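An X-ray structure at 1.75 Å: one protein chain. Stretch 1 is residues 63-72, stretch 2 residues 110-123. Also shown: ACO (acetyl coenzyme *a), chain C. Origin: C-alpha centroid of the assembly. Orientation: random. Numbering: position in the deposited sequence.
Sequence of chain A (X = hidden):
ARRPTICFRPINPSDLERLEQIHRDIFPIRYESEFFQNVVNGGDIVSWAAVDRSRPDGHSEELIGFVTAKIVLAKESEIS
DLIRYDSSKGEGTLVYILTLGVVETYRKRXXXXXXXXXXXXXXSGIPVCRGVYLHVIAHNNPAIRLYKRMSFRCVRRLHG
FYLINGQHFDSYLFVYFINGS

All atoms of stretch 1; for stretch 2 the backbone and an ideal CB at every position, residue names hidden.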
# COMPACT_ATOMS: atom_id res chain seq x y z
N LEU A 63 -0.27 7.57 14.73
CA LEU A 63 -0.67 7.59 13.33
C LEU A 63 -2.19 7.45 13.19
O LEU A 63 -2.85 6.77 13.98
CB LEU A 63 0.03 6.47 12.54
CG LEU A 63 -0.24 5.00 12.88
CD1 LEU A 63 -1.46 4.50 12.15
CD2 LEU A 63 0.98 4.15 12.53
N ILE A 64 -2.75 8.13 12.20
CA ILE A 64 -4.16 8.01 11.85
C ILE A 64 -4.35 7.51 10.42
O ILE A 64 -5.48 7.40 9.94
CB ILE A 64 -4.90 9.34 12.10
CG1 ILE A 64 -4.17 10.52 11.47
CG2 ILE A 64 -5.03 9.57 13.60
CD1 ILE A 64 -4.31 10.61 9.97
N GLY A 65 -3.26 7.16 9.75
CA GLY A 65 -3.33 6.57 8.43
C GLY A 65 -2.01 5.88 8.17
O GLY A 65 -1.01 6.16 8.83
N PHE A 66 -2.03 4.93 7.23
CA PHE A 66 -0.82 4.17 6.97
C PHE A 66 -0.88 3.63 5.55
O PHE A 66 -1.96 3.46 4.98
CB PHE A 66 -0.68 3.00 7.96
CG PHE A 66 -1.81 2.05 7.89
CD1 PHE A 66 -1.81 1.02 6.96
CD2 PHE A 66 -2.94 2.24 8.69
CE1 PHE A 66 -2.90 0.16 6.86
CE2 PHE A 66 -4.01 1.38 8.60
CZ PHE A 66 -4.00 0.34 7.70
N VAL A 67 0.30 3.38 4.96
CA VAL A 67 0.40 2.57 3.76
C VAL A 67 1.68 1.75 3.89
O VAL A 67 2.68 2.25 4.41
CB VAL A 67 0.43 3.42 2.48
CG1 VAL A 67 1.66 4.32 2.47
CG2 VAL A 67 0.39 2.53 1.24
N THR A 68 1.60 0.45 3.58
CA THR A 68 2.77 -0.43 3.58
C THR A 68 2.99 -1.03 2.19
O THR A 68 2.03 -1.27 1.44
CB THR A 68 2.64 -1.55 4.59
OG1 THR A 68 1.51 -2.36 4.25
CG2 THR A 68 2.45 -0.97 6.00
N ALA A 69 4.26 -1.25 1.83
CA ALA A 69 4.59 -1.74 0.50
C ALA A 69 5.88 -2.55 0.57
O ALA A 69 6.73 -2.32 1.42
CB ALA A 69 4.74 -0.59 -0.52
N LYS A 70 6.05 -3.45 -0.39
CA LYS A 70 7.29 -4.21 -0.43
C LYS A 70 7.84 -4.19 -1.84
O LYS A 70 7.13 -3.93 -2.81
CB LYS A 70 7.12 -5.67 0.02
CG LYS A 70 6.25 -6.52 -0.89
CD LYS A 70 6.35 -7.98 -0.49
CE LYS A 70 5.46 -8.88 -1.35
NZ LYS A 70 5.59 -10.30 -0.94
N ILE A 71 9.12 -4.46 -1.92
CA ILE A 71 9.84 -4.40 -3.18
C ILE A 71 9.86 -5.80 -3.78
O ILE A 71 10.11 -6.79 -3.09
CB ILE A 71 11.25 -3.85 -2.95
CG1 ILE A 71 11.14 -2.50 -2.22
CG2 ILE A 71 11.96 -3.67 -4.27
CD1 ILE A 71 10.45 -1.42 -3.03
N VAL A 72 9.62 -5.87 -5.09
CA VAL A 72 9.44 -7.12 -5.83
C VAL A 72 10.33 -7.07 -7.07
O VAL A 72 10.29 -6.08 -7.81
CB VAL A 72 7.97 -7.29 -6.25
CG1 VAL A 72 7.74 -8.63 -6.92
CG2 VAL A 72 7.04 -7.14 -5.03
N UNK A 110 -8.66 13.21 1.63
CA UNK A 110 -7.53 13.06 0.74
C UNK A 110 -6.32 12.40 1.35
O UNK A 110 -5.26 12.38 0.70
CB UNK A 110 -7.12 14.43 0.20
N UNK A 111 -6.42 11.85 2.56
CA UNK A 111 -5.25 11.27 3.20
C UNK A 111 -4.81 10.00 2.47
O UNK A 111 -3.62 9.81 2.19
CB UNK A 111 -5.54 10.97 4.67
N UNK A 112 -5.76 9.13 2.13
CA UNK A 112 -5.39 7.91 1.42
C UNK A 112 -4.77 8.23 0.07
O UNK A 112 -3.78 7.61 -0.33
CB UNK A 112 -6.61 7.01 1.24
N UNK A 113 -5.35 9.18 -0.66
CA UNK A 113 -4.75 9.61 -1.91
C UNK A 113 -3.32 10.08 -1.69
O UNK A 113 -2.42 9.76 -2.48
CB UNK A 113 -5.58 10.72 -2.55
N UNK A 114 -3.09 10.88 -0.65
CA UNK A 114 -1.73 11.35 -0.38
C UNK A 114 -0.80 10.20 -0.01
O UNK A 114 0.37 10.18 -0.43
CB UNK A 114 -1.74 12.39 0.74
N UNK A 115 -1.30 9.22 0.74
CA UNK A 115 -0.47 8.08 1.10
C UNK A 115 -0.03 7.31 -0.15
O UNK A 115 1.15 6.98 -0.31
CB UNK A 115 -1.23 7.16 2.06
N UNK A 116 -0.97 7.03 -1.05
CA UNK A 116 -0.61 6.38 -2.31
C UNK A 116 0.39 7.22 -3.08
O UNK A 116 1.37 6.71 -3.63
CB UNK A 116 -1.85 6.13 -3.16
N UNK A 117 0.17 8.54 -3.11
CA UNK A 117 1.10 9.43 -3.79
C UNK A 117 2.53 9.24 -3.27
O UNK A 117 3.49 9.23 -4.05
CB UNK A 117 0.66 10.89 -3.61
N UNK A 118 2.68 9.07 -1.96
CA UNK A 118 4.00 8.82 -1.39
C UNK A 118 4.63 7.57 -1.99
O UNK A 118 5.83 7.55 -2.29
CB UNK A 118 3.91 8.68 0.13
N UNK A 119 3.84 6.51 -2.18
CA UNK A 119 4.38 5.28 -2.73
C UNK A 119 4.80 5.47 -4.18
O UNK A 119 5.87 5.02 -4.60
CB UNK A 119 3.35 4.15 -2.62
N UNK A 120 3.97 6.16 -4.98
CA UNK A 120 4.31 6.41 -6.38
C UNK A 120 5.54 7.30 -6.48
O UNK A 120 6.45 7.04 -7.28
CB UNK A 120 3.13 7.05 -7.12
N UNK A 121 5.60 8.35 -5.66
CA UNK A 121 6.77 9.22 -5.65
C UNK A 121 8.02 8.46 -5.23
O UNK A 121 9.11 8.72 -5.74
CB UNK A 121 6.54 10.41 -4.72
N UNK A 122 7.87 7.51 -4.31
CA UNK A 122 9.00 6.68 -3.91
C UNK A 122 9.46 5.81 -5.08
O UNK A 122 10.66 5.75 -5.38
CB UNK A 122 8.63 5.81 -2.71
N UNK A 123 8.52 5.12 -5.74
CA UNK A 123 8.88 4.20 -6.82
C UNK A 123 9.55 4.93 -7.98
O UNK A 123 10.38 4.34 -8.68
CB UNK A 123 7.64 3.46 -7.32
N1A ACO C . -13.98 17.04 0.50
C2A ACO C . -14.90 16.05 0.25
N3A ACO C . -14.74 14.79 -0.20
C4A ACO C . -13.40 14.49 -0.42
C5A ACO C . -12.33 15.42 -0.20
C6A ACO C . -12.68 16.70 0.27
N6A ACO C . -11.70 17.63 0.50
N7A ACO C . -11.09 14.84 -0.51
C8A ACO C . -11.40 13.59 -0.91
N9A ACO C . -12.77 13.33 -0.88
C1B ACO C . -13.46 12.10 -1.25
C2B ACO C . -12.82 11.36 -2.52
O2B ACO C . -13.28 11.94 -3.67
C3B ACO C . -13.57 9.98 -2.21
O3B ACO C . -14.86 10.21 -2.54
P3B ACO C . -15.72 8.71 -3.16
O7A ACO C . -15.81 8.02 -1.82
O8A ACO C . -17.01 9.26 -3.74
O9A ACO C . -14.67 8.17 -4.10
C4B ACO C . -13.37 9.83 -0.67
O4B ACO C . -13.40 11.19 -0.12
C5B ACO C . -12.07 9.08 -0.33
O5B ACO C . -10.96 9.66 -0.94
P1A ACO C . -9.76 9.81 0.18
O1A ACO C . -10.21 10.71 1.27
O2A ACO C . -8.48 10.07 -0.58
O3A ACO C . -9.47 8.32 0.93
P2A ACO C . -9.74 8.27 2.50
O4A ACO C . -8.67 8.94 3.29
O5A ACO C . -11.19 8.45 2.88
O6A ACO C . -9.44 6.60 2.88
CBP ACO C . -9.67 4.27 2.35
CCP ACO C . -9.84 5.77 1.85
CDP ACO C . -8.20 4.01 2.51
CEP ACO C . -10.28 3.30 1.33
CAP ACO C . -10.42 4.21 3.71
OAP ACO C . -11.83 4.25 3.52
C9P ACO C . -10.13 2.97 4.54
O9P ACO C . -9.27 2.98 5.39
N8P ACO C . -10.92 1.85 4.35
C7P ACO C . -10.70 0.59 5.14
C6P ACO C . -9.38 -0.03 4.78
C5P ACO C . -9.46 -0.43 3.35
O5P ACO C . -10.45 -0.86 2.79
N4P ACO C . -8.29 -0.27 2.62
C3P ACO C . -8.39 -0.64 1.21
C2P ACO C . -7.07 -1.12 0.73
S1P ACO C . -7.26 -1.60 -1.06
C ACO C . -7.72 -3.31 -0.76
O ACO C . -8.84 -3.72 -0.92
CH3 ACO C . -6.69 -4.19 -0.27

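Stretch 2 is helical from 111 to 123 and runs at 29° to strand 65-72, with an axial approach of 8.4 Å; no hydrogen bond joins the two, so the fit rests on apolar packing.

Position 110 precedes the helix with phi 87°, and its N lies 3.0 Å from O1A of ACO. The positive phi favours glycine. The residue is Gly110, the N-cap, whose N donates to that oxygen.

At 111, CA-to-CB points toward the strand, and the ideal CB lies 5.5 Å from Ile64 CD1. A medium or large aliphatic chain would suit. Ile111 places its CD1 4.1 Å from Ile64 CD1.

Positions 112, 113 and 114 meet nothing of stretch 1 within 5.5 Å of their ideal CB atoms, so many residues would do. They are Ala112, Lys113 and Ala114; the first two bind ACO through the backbone, Ala112 N to O4A at 3.1 Å and Lys113 N to O2A at 3.3 Å.

Position 115 lies nearest the strand, its CA 6.2 Å from Val67 CA. The ideal CB is 4.1 Å from Val67 CG1 and 4.8 Å from Phe66 O, and the side-chain-free Gly65 leaves space beside it. Leucine, isoleucine or methionine could be considered. Leu115 uses that space: its CD1 reaches 4.0 Å from Gly65 C and 3.5 Å from Phe66 O.

CA-to-CB points away at 116, and 117 is out of reach; the strand selects little at either. They are Ile116 and Asn117.

At 118 the CB points toward the strand but remains 5.4 Å from Val67 CG1, so a long chain could turn off. Glu118 does, its end leading away along the helix surface.

Position 119 faces Val67 CG2 and Ala69 CB, 5.1 and 5.4 Å from its ideal CB. A branched aliphatic residue would bridge both. Val119 does so, with CG2 3.8 Å from Val67 CG2 and CG1 4.4 Å from Ala69 CB.

At 120 and 121 stretch 1 offers nothing, so many side chains, polar or apolar, would suit; they are Val120 and Lys121. Lys121 NZ forms a salt bridge with Glu118 OE2, 3.6 Å away.

At 122 the CB points toward the strand with nothing of stretch 1 within 5.5 Å of the ideal CB, so only a long side chain could reach Ile71. Tyr122 does, its CE2 4.2 Å from Ile71 CD1, which meets the ring edge.

Position 123 points sideways, and a small polar residue is possible. Ser123 OG donates to Val120 O at 2.9 Å.

Stretch 2 (110-123) GIAKALINEVVKYS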
# COMPACT_ATOMS: atom_id res chain seq x y z
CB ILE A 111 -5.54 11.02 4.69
CG1 ILE A 111 -5.73 12.35 5.41
CG2 ILE A 111 -4.40 10.21 5.36
CD1 ILE A 111 -6.31 12.23 6.83
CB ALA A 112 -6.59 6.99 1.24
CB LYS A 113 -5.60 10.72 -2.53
CG LYS A 113 -5.07 11.25 -3.85
CD LYS A 113 -6.06 12.26 -4.45
CE LYS A 113 -5.76 12.53 -5.91
NZ LYS A 113 -4.46 13.22 -6.11
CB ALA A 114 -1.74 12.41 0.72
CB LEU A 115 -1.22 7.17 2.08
CG LEU A 115 -1.32 7.68 3.52
CD1 LEU A 115 -2.39 6.90 4.30
CD2 LEU A 115 0.02 7.60 4.26
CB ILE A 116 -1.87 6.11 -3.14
CG1 ILE A 116 -2.78 5.12 -2.41
CG2 ILE A 116 -1.50 5.57 -4.50
CD1 ILE A 116 -4.21 5.12 -2.99
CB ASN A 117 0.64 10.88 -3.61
CG ASN A 117 1.45 11.85 -4.41
OD1 ASN A 117 1.75 11.61 -5.57
ND2 ASN A 117 1.82 12.97 -3.79
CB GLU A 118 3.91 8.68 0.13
CG GLU A 118 3.48 9.95 0.85
CD GLU A 118 4.49 11.07 0.69
OE1 GLU A 118 5.68 10.76 0.49
OE2 GLU A 118 4.10 12.26 0.74
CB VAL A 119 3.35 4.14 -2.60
CG1 VAL A 119 3.92 2.86 -3.19
CG2 VAL A 119 2.96 3.93 -1.11
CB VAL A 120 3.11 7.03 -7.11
CG1 VAL A 120 3.49 7.40 -8.55
CG2 VAL A 120 1.91 6.11 -7.05
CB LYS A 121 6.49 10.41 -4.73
CG LYS A 121 5.72 11.54 -5.42
CD LYS A 121 5.21 12.62 -4.46
CE LYS A 121 6.21 13.09 -3.43
NZ LYS A 121 5.46 13.65 -2.26
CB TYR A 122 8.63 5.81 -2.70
CG TYR A 122 9.76 4.89 -2.28
CD1 TYR A 122 10.82 5.38 -1.54
CD2 TYR A 122 9.77 3.54 -2.63
CE1 TYR A 122 11.87 4.56 -1.15
CE2 TYR A 122 10.82 2.71 -2.24
CZ TYR A 122 11.86 3.23 -1.50
OH TYR A 122 12.89 2.42 -1.11
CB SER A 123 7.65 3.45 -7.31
OG SER A 123 6.84 4.29 -8.12
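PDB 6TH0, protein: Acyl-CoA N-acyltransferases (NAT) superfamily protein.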